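Local structure of phosphoribosylglycinamide synthetase (4DIM) at residues 318-330 and 379-392. The protein probably works as an ATP-dependent ligase of the ATP-grasp family, binding ATP and a divalent metal ion. Sequence-based numbering, arbitrary orientation.
Sequences SKENKAGLARMII and VKEETLDKCKDKLD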
ATOM      1  N   SER A 318      18.905 -13.300   3.031  1.00104.84           N
ATOM      2  CA  SER A 318      20.045 -13.485   2.147  1.00106.05           C
ATOM      3  C   SER A 318      20.906 -12.262   2.242  1.00110.87           C
ATOM      4  O   SER A 318      20.417 -11.195   2.589  1.00109.74           O
ATOM      5  CB  SER A 318      19.587 -13.717   0.708  1.00107.79           C
ATOM      6  OG  SER A 318      18.955 -14.987   0.611  1.00119.01           O
ATOM      7  N   LYS A 319      22.173 -12.406   1.932  1.00110.76           N
ATOM      8  CA  LYS A 319      23.135 -11.310   1.958  1.00112.15           C
ATOM      9  C   LYS A 319      23.111 -10.569   0.619  1.00113.57           C
ATOM     10  O   LYS A 319      23.622  -9.457   0.542  1.00111.92           O
ATOM     11  CB  LYS A 319      24.543 -11.847   2.262  1.00120.36           C
ATOM     12  CG  LYS A 319      24.740 -12.359   3.704  1.00138.20           C
ATOM     13  CD  LYS A 319      25.276 -11.281   4.669  1.00151.33           C
ATOM     14  CE  LYS A 319      26.072 -11.865   5.815  1.00158.41           C
ATOM     15  NZ  LYS A 319      26.579 -10.804   6.722  1.00163.28           N
ATOM     16  N   GLU A 320      22.523 -11.196  -0.431  1.00110.49           N
ATOM     17  CA  GLU A 320      22.356 -10.621  -1.771  1.00109.67           C
ATOM     18  C   GLU A 320      20.931 -10.119  -1.968  1.00108.21           C
ATOM     19  O   GLU A 320      20.013 -10.587  -1.303  1.00105.04           O
ATOM     20  CB  GLU A 320      22.659 -11.680  -2.848  1.00113.23           C
ATOM     21  CG  GLU A 320      24.120 -12.111  -2.914  1.00133.05           C
ATOM     22  CD  GLU A 320      24.422 -13.594  -3.113  1.00166.00           C
ATOM     23  OE1 GLU A 320      23.473 -14.411  -3.188  1.00158.54           O
ATOM     24  OE2 GLU A 320      25.627 -13.936  -3.181  1.00162.43           O
ATOM     25  N   ASN A 321      20.741  -9.190  -2.905  1.00105.12           N
ATOM     26  CA  ASN A 321      19.405  -8.647  -3.219  1.00101.98           C
ATOM     27  C   ASN A 321      19.030  -8.999  -4.642  1.00103.77           C
ATOM     28  O   ASN A 321      19.500  -8.347  -5.579  1.00106.17           O
ATOM     29  CB  ASN A 321      19.300  -7.103  -3.022  1.00 99.20           C
ATOM     30  CG  ASN A 321      19.644  -6.575  -1.645  1.00119.13           C
ATOM     31  OD1 ASN A 321      20.419  -5.611  -1.509  1.00114.87           O
ATOM     32  ND2 ASN A 321      18.985  -7.097  -0.608  1.00105.26           N
ATOM     33  N   LYS A 322      18.127  -9.974  -4.807  1.00 95.58           N
ATOM     34  CA  LYS A 322      17.651 -10.382  -6.132  1.00 92.88           C
ATOM     35  C   LYS A 322      16.642  -9.348  -6.676  1.00 89.24           C
ATOM     36  O   LYS A 322      15.969  -8.654  -5.905  1.00 85.77           O
ATOM     37  CB  LYS A 322      16.997 -11.788  -6.071  1.00 94.14           C
ATOM     38  CG  LYS A 322      16.981 -12.526  -7.405  1.00 98.04           C
ATOM     39  CD  LYS A 322      17.426 -13.985  -7.323  1.00105.72           C
ATOM     40  CE  LYS A 322      17.726 -14.552  -8.697  1.00124.33           C
ATOM     41  NZ  LYS A 322      18.394 -15.881  -8.633  1.00132.28           N
ATOM     42  N   ALA A 323      16.616  -9.186  -8.003  1.00 83.13           N
ATOM     43  CA  ALA A 323      15.642  -8.332  -8.654  1.00 79.50           C
ATOM     44  C   ALA A 323      14.302  -9.107  -8.735  1.00 81.17           C
ATOM     45  O   ALA A 323      14.291 -10.340  -8.768  1.00 78.93           O
ATOM     46  CB  ALA A 323      16.126  -7.912 -10.028  1.00 81.50           C
ATOM     47  N   GLY A 324      13.206  -8.352  -8.618  1.00 77.03           N
ATOM     48  CA  GLY A 324      11.831  -8.820  -8.715  1.00 74.94           C
ATOM     49  C   GLY A 324      10.965  -7.851  -9.514  1.00 76.67           C
ATOM     50  O   GLY A 324      11.232  -6.631  -9.555  1.00 73.92           O
ATOM     51  N   LEU A 325       9.977  -8.422 -10.240  1.00 72.60           N
ATOM     52  CA  LEU A 325       9.030  -7.691 -11.097  1.00 72.11           C
ATOM     53  C   LEU A 325       7.673  -8.341 -10.947  1.00 77.56           C
ATOM     54  O   LEU A 325       7.552  -9.549 -11.122  1.00 79.52           O
ATOM     55  CB  LEU A 325       9.485  -7.696 -12.583  1.00 74.44           C
ATOM     56  CG  LEU A 325       8.523  -7.094 -13.647  1.00 80.14           C
ATOM     57  CD1 LEU A 325       8.226  -5.639 -13.376  1.00 78.74           C
ATOM     58  CD2 LEU A 325       9.069  -7.223 -15.018  1.00 85.33           C
ATOM     59  N   ALA A 326       6.666  -7.556 -10.628  1.00 74.84           N
ATOM     60  CA  ALA A 326       5.284  -8.018 -10.463  1.00 75.51           C
ATOM     61  C   ALA A 326       4.417  -7.186 -11.321  1.00 81.82           C
ATOM     62  O   ALA A 326       4.513  -5.963 -11.247  1.00 81.75           O
ATOM     63  CB  ALA A 326       4.832  -7.910  -9.015  1.00 74.21           C
ATOM     64  N   ARG A 327       3.623  -7.813 -12.174  1.00 81.12           N
ATOM     65  CA  ARG A 327       2.720  -7.092 -13.044  1.00 83.29           C
ATOM     66  C   ARG A 327       1.343  -7.701 -13.084  1.00 90.38           C
ATOM     67  O   ARG A 327       1.204  -8.922 -13.224  1.00 89.12           O
ATOM     68  CB  ARG A 327       3.301  -7.099 -14.458  1.00 88.00           C
ATOM     69  CG  ARG A 327       4.329  -6.030 -14.646  1.00 93.10           C
ATOM     70  CD  ARG A 327       4.633  -5.889 -16.102  1.00 94.44           C
ATOM     71  NE  ARG A 327       5.769  -4.995 -16.274  1.00 81.49           N
ATOM     72  CZ  ARG A 327       6.610  -5.000 -17.293  1.00 95.90           C
ATOM     73  NH1 ARG A 327       6.455  -5.868 -18.291  1.00 95.71           N
ATOM     74  NH2 ARG A 327       7.624  -4.148 -17.322  1.00 95.10           N
HETATM   75  N   MSE A 328       0.320  -6.828 -13.083  1.00 82.76           N
HETATM   76  CA  MSE A 328      -1.057  -7.256 -13.288  1.00 84.40           C
HETATM   77  C   MSE A 328      -1.251  -7.549 -14.771  1.00 88.20           C
HETATM   78  O   MSE A 328      -0.741  -6.802 -15.609  1.00 86.78           O
HETATM   79  CB  MSE A 328      -2.069  -6.192 -12.841  1.00 88.79           C
HETATM   80  CG  MSE A 328      -1.912  -5.720 -11.376  1.00 99.31           C
HETATM   81 SE   MSE A 328      -1.768  -7.127  -9.912  0.73109.94          SE
HETATM   82  CE  MSE A 328       0.170  -6.985  -9.452  1.00103.20           C
ATOM     83  N   ILE A 329      -1.966  -8.648 -15.090  1.00 86.96           N
ATOM     84  CA  ILE A 329      -2.395  -8.994 -16.449  1.00 87.13           C
ATOM     85  C   ILE A 329      -3.677  -8.207 -16.700  1.00 96.21           C
ATOM     86  O   ILE A 329      -4.611  -8.320 -15.920  1.00 96.33           O
ATOM     87  CB  ILE A 329      -2.620 -10.514 -16.680  1.00 89.26           C
ATOM     88  CG1 ILE A 329      -1.344 -11.332 -16.357  1.00 87.94           C
ATOM     89  CG2 ILE A 329      -3.055 -10.755 -18.142  1.00 90.19           C
ATOM     90  CD1 ILE A 329      -1.592 -12.810 -16.348  1.00 93.64           C
ATOM     91  N   ILE A 330      -3.724  -7.409 -17.763  1.00 97.77           N
ATOM     92  CA  ILE A 330      -4.903  -6.590 -18.063  1.00101.36           C
ATOM     93  C   ILE A 330      -5.288  -6.705 -19.529  1.00108.32           C
ATOM     94  O   ILE A 330      -4.476  -7.145 -20.353  1.00106.39           O
ATOM     95  CB  ILE A 330      -4.637  -5.105 -17.671  1.00105.35           C
ATOM     96  CG1 ILE A 330      -3.445  -4.503 -18.449  1.00104.79           C
ATOM     97  CG2 ILE A 330      -4.407  -4.970 -16.153  1.00104.31           C
ATOM     98  CD1 ILE A 330      -3.479  -3.079 -18.544  1.00119.19           C
ATOM     99  N   VAL A 379       8.016 -12.555 -11.196  1.00 78.74           N
ATOM    100  CA  VAL A 379       9.299 -13.129 -11.583  1.00 78.41           C
ATOM    101  C   VAL A 379      10.406 -12.512 -10.719  1.00 80.95           C
ATOM    102  O   VAL A 379      10.210 -11.444 -10.121  1.00 75.86           O
ATOM    103  CB  VAL A 379       9.601 -12.976 -13.064  1.00 81.46           C
ATOM    104  CG1 VAL A 379       8.478 -13.593 -13.897  1.00 82.43           C
ATOM    105  CG2 VAL A 379       9.827 -11.518 -13.443  1.00 80.42           C
ATOM    106  N   LYS A 380      11.523 -13.266 -10.610  1.00 80.79           N
ATOM    107  CA  LYS A 380      12.760 -12.919  -9.913  1.00 82.18           C
ATOM    108  C   LYS A 380      13.929 -13.293 -10.836  1.00 91.57           C
ATOM    109  O   LYS A 380      13.804 -14.265 -11.576  1.00 93.38           O
ATOM    110  CB  LYS A 380      12.867 -13.635  -8.530  1.00 84.31           C
ATOM    111  CG  LYS A 380      12.927 -15.166  -8.567  1.00 87.00           C
ATOM    112  CD  LYS A 380      13.116 -15.719  -7.163  1.00 93.66           C
ATOM    113  CE  LYS A 380      13.016 -17.215  -7.007  1.00 94.42           C
ATOM    114  NZ  LYS A 380      13.972 -17.971  -7.875  1.00122.46           N
ATOM    115  N   GLU A 381      15.057 -12.561 -10.788  1.00 90.28           N
ATOM    116  CA  GLU A 381      16.231 -12.815 -11.655  1.00 92.28           C
ATOM    117  C   GLU A 381      17.417 -11.910 -11.167  1.00 97.28           C
ATOM    118  O   GLU A 381      17.205 -11.141 -10.249  1.00 95.06           O
ATOM    119  CB  GLU A 381      15.822 -12.543 -13.123  1.00 93.20           C
ATOM    120  CG  GLU A 381      16.808 -12.912 -14.212  1.00111.49           C
ATOM    121  CD  GLU A 381      17.566 -14.221 -14.247  1.00123.70           C
ATOM    122  OE1 GLU A 381      17.196 -15.090 -15.072  1.00119.38           O
ATOM    123  OE2 GLU A 381      18.668 -14.261 -13.651  1.00108.57           O
ATOM    124  N   GLU A 382      18.653 -12.042 -11.689  1.00 98.58           N
ATOM    125  CA  GLU A 382      19.797 -11.224 -11.216  1.00100.29           C
ATOM    126  C   GLU A 382      19.570  -9.717 -11.363  1.00100.00           C
ATOM    127  O   GLU A 382      20.026  -8.940 -10.520  1.00 97.38           O
ATOM    128  CB  GLU A 382      21.101 -11.582 -11.960  1.00105.92           C
ATOM    129  CG  GLU A 382      21.814 -12.818 -11.444  1.00122.64           C
ATOM    130  CD  GLU A 382      23.174 -13.083 -12.078  1.00158.70           C
ATOM    131  OE1 GLU A 382      23.579 -12.306 -12.973  1.00156.84           O
ATOM    132  OE2 GLU A 382      23.831 -14.078 -11.688  1.00155.36           O
ATOM    133  N   THR A 383      18.886  -9.319 -12.448  1.00 96.11           N
ATOM    134  CA  THR A 383      18.619  -7.922 -12.776  1.00 94.25           C
ATOM    135  C   THR A 383      17.186  -7.694 -13.202  1.00 93.82           C
ATOM    136  O   THR A 383      16.503  -8.620 -13.601  1.00 92.50           O
ATOM    137  CB  THR A 383      19.540  -7.486 -13.915  1.00101.78           C
ATOM    138  OG1 THR A 383      19.140  -8.118 -15.135  1.00103.97           O
ATOM    139  CG2 THR A 383      20.967  -7.804 -13.637  1.00101.94           C
ATOM    140  N   LEU A 384      16.771  -6.437 -13.192  1.00 91.63           N
ATOM    141  CA  LEU A 384      15.455  -6.019 -13.652  1.00 90.10           C
ATOM    142  C   LEU A 384      15.311  -6.147 -15.201  1.00 91.63           C
ATOM    143  O   LEU A 384      14.213  -6.430 -15.668  1.00 88.69           O
ATOM    144  CB  LEU A 384      15.158  -4.574 -13.195  1.00 90.41           C
ATOM    145  CG  LEU A 384      13.766  -4.018 -13.555  1.00 94.35           C
ATOM    146  CD1 LEU A 384      12.660  -4.904 -12.993  1.00 93.28           C
ATOM    147  CD2 LEU A 384      13.633  -2.596 -13.126  1.00 94.54           C
ATOM    148  N   ASP A 385      16.390  -5.989 -15.985  1.00 91.77           N
ATOM    149  CA  ASP A 385      16.301  -6.163 -17.465  1.00 92.81           C
ATOM    150  C   ASP A 385      16.019  -7.640 -17.828  1.00 95.98           C
ATOM    151  O   ASP A 385      15.161  -7.918 -18.677  1.00 93.02           O
ATOM    152  CB  ASP A 385      17.553  -5.670 -18.178  1.00 97.46           C
ATOM    153  CG  ASP A 385      17.838  -4.202 -17.914  1.00118.96           C
ATOM    154  OD1 ASP A 385      17.942  -3.816 -16.707  1.00122.87           O
ATOM    155  OD2 ASP A 385      17.964  -3.432 -18.897  1.00124.41           O
ATOM    156  N   LYS A 386      16.661  -8.582 -17.098  1.00 93.78           N
ATOM    157  CA  LYS A 386      16.410 -10.022 -17.280  1.00 93.25           C
ATOM    158  C   LYS A 386      14.979 -10.379 -16.809  1.00 92.71           C
ATOM    159  O   LYS A 386      14.328 -11.193 -17.461  1.00 93.03           O
ATOM    160  CB  LYS A 386      17.458 -10.870 -16.544  1.00 96.21           C
ATOM    161  CG  LYS A 386      18.894 -10.727 -17.034  1.00106.67           C
ATOM    162  CD  LYS A 386      19.920 -11.223 -16.004  1.00115.77           C
ATOM    163  CE  LYS A 386      21.323 -11.219 -16.596  1.00131.11           C
ATOM    164  NZ  LYS A 386      22.377 -11.687 -15.647  1.00138.60           N
ATOM    165  N   CYS A 387      14.473  -9.715 -15.739  1.00 85.08           N
ATOM    166  CA  CYS A 387      13.092  -9.860 -15.256  1.00 81.84           C
ATOM    167  C   CYS A 387      12.116  -9.472 -16.334  1.00 88.78           C
ATOM    168  O   CYS A 387      11.173 -10.208 -16.592  1.00 89.21           O
ATOM    169  CB  CYS A 387      12.841  -9.002 -14.012  1.00 79.48           C
ATOM    170  SG  CYS A 387      13.549  -9.643 -12.483  1.00 81.70           S
ATOM    171  N   LYS A 388      12.272  -8.244 -16.865  1.00 87.50           N
ATOM    172  CA  LYS A 388      11.395  -7.691 -17.909  1.00 87.57           C
ATOM    173  C   LYS A 388      11.354  -8.576 -19.159  1.00 93.82           C
ATOM    174  O   LYS A 388      10.270  -8.784 -19.709  1.00 95.10           O
ATOM    175  CB  LYS A 388      11.841  -6.291 -18.318  1.00 90.17           C
ATOM    176  CG  LYS A 388      11.589  -5.213 -17.277  1.00 90.67           C
ATOM    177  CD  LYS A 388      12.412  -3.986 -17.667  1.00 91.91           C
ATOM    178  CE  LYS A 388      12.187  -2.725 -16.865  1.00103.23           C
ATOM    179  NZ  LYS A 388      13.397  -1.847 -16.883  1.00115.43           N
ATOM    180  N   ASP A 389      12.514  -9.081 -19.611  1.00 90.71           N
ATOM    181  CA  ASP A 389      12.594  -9.966 -20.789  1.00 91.56           C
ATOM    182  C   ASP A 389      11.886 -11.267 -20.483  1.00 95.11           C
ATOM    183  O   ASP A 389      11.078 -11.708 -21.286  1.00 96.25           O
ATOM    184  CB  ASP A 389      14.047 -10.225 -21.207  1.00 95.48           C
ATOM    185  CG  ASP A 389      14.784  -9.006 -21.743  1.00110.62           C
ATOM    186  OD1 ASP A 389      14.112  -7.997 -22.085  1.00111.04           O
ATOM    187  OD2 ASP A 389      16.040  -9.057 -21.828  1.00121.94           O
ATOM    188  N   LYS A 390      12.098 -11.822 -19.280  1.00 89.82           N
ATOM    189  CA  LYS A 390      11.414 -13.034 -18.825  1.00 88.85           C
ATOM    190  C   LYS A 390       9.886 -12.794 -18.798  1.00 91.93           C
ATOM    191  O   LYS A 390       9.124 -13.638 -19.256  1.00 92.52           O
ATOM    192  CB  LYS A 390      11.946 -13.459 -17.421  1.00 89.87           C
ATOM    193  CG  LYS A 390      11.465 -14.800 -16.915  1.00 98.52           C
ATOM    194  CD  LYS A 390      12.554 -15.586 -16.154  1.00113.86           C
ATOM    195  CE  LYS A 390      13.360 -16.488 -17.074  1.00138.98           C
ATOM    196  NZ  LYS A 390      14.567 -17.076 -16.415  1.00150.13           N
ATOM    197  N   LEU A 391       9.454 -11.626 -18.336  1.00 87.47           N
ATOM    198  CA  LEU A 391       8.029 -11.287 -18.252  1.00 86.70           C
ATOM    199  C   LEU A 391       7.383 -11.194 -19.646  1.00 91.69           C
ATOM    200  O   LEU A 391       6.264 -11.669 -19.823  1.00 90.99           O
ATOM    201  CB  LEU A 391       7.850  -9.947 -17.488  1.00 85.86           C
ATOM    202  CG  LEU A 391       6.627  -9.770 -16.555  1.00 88.47           C
ATOM    203  CD1 LEU A 391       5.321  -9.986 -17.264  1.00 91.44           C
ATOM    204  CD2 LEU A 391       6.733 -10.651 -15.363  1.00 88.16           C
ATOM    205  N   ASP A 392       8.085 -10.605 -20.626  1.00 90.62           N
ATOM    206  CA  ASP A 392       7.553 -10.479 -21.997  1.00 92.57           C
ATOM    207  C   ASP A 392       7.303 -11.815 -22.658  1.00 96.00           C
ATOM    208  O   ASP A 392       6.401 -11.912 -23.479  1.00 96.17           O
ATOM    209  CB  ASP A 392       8.502  -9.692 -22.886  1.00 96.98           C
ATOM    210  CG  ASP A 392       8.590  -8.216 -22.569  1.00112.07           C
ATOM    211  OD1 ASP A 392       7.845  -7.750 -21.649  1.00110.86           O
ATOM    212  OD2 ASP A 392       9.424  -7.526 -23.211  1.00119.75           O
TER
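Leu325 lies where strand 323-329 meets both strand 379-381 and helix 384-392. Leu325 CB rests 3.9 Å from Cys387 CB and equally close to Val379 CG2. With CG anti to the backbone N (chi1 174°), the side chain reaches toward the helix, and Leu325 CD2 enters between Lys388 and Leu391, 3.8 Å from Leu391 CG. Ala323, on the same face of the sheet, sets its CB against the first turn; Ala323 CB is 3.4 Å from Thr383 C and 4.0 Å from Cys387 SG. Thr383 N-caps that turn, its OG1 accepting from Lys386 N.

Beneath this apolar layer the strands pair antiparallel. Ala323 with Glu381 and Leu325 with Val379 are hydrogen-bonded pairs, and the bond from Val379 N to Leu325 O is nearly straight (173° at the hydrogen). Between them, the non-hydrogen-bonded pair Gly324 and Lys380 brings the CA atoms within 4.4 Å.

The ends are looser and more polar. Arg327 lays one guanidinium face over Leu325 CD2, while Arg327 NH1 stays 4.1 Å from Asp392 OD1, beyond a salt bridge; its NE pairs instead with Glu216. At the other end the aliphatic part of Lys322, bent at chi2 (134°), runs over the Glu381 backbone. Lys380, on the opposite face from Ala323 and Leu325, sends NZ to a hydrogen bond with Asp349 O.

In the large antiparallel sheet of this probable ATP-grasp protein, strand 323-329 runs between strands 223-230 and 375-381. Helix 384-395 directly follows the latter and covers one face of the pair, where Leu325 and Leu384 also touch Tyr229 of strand 223-230.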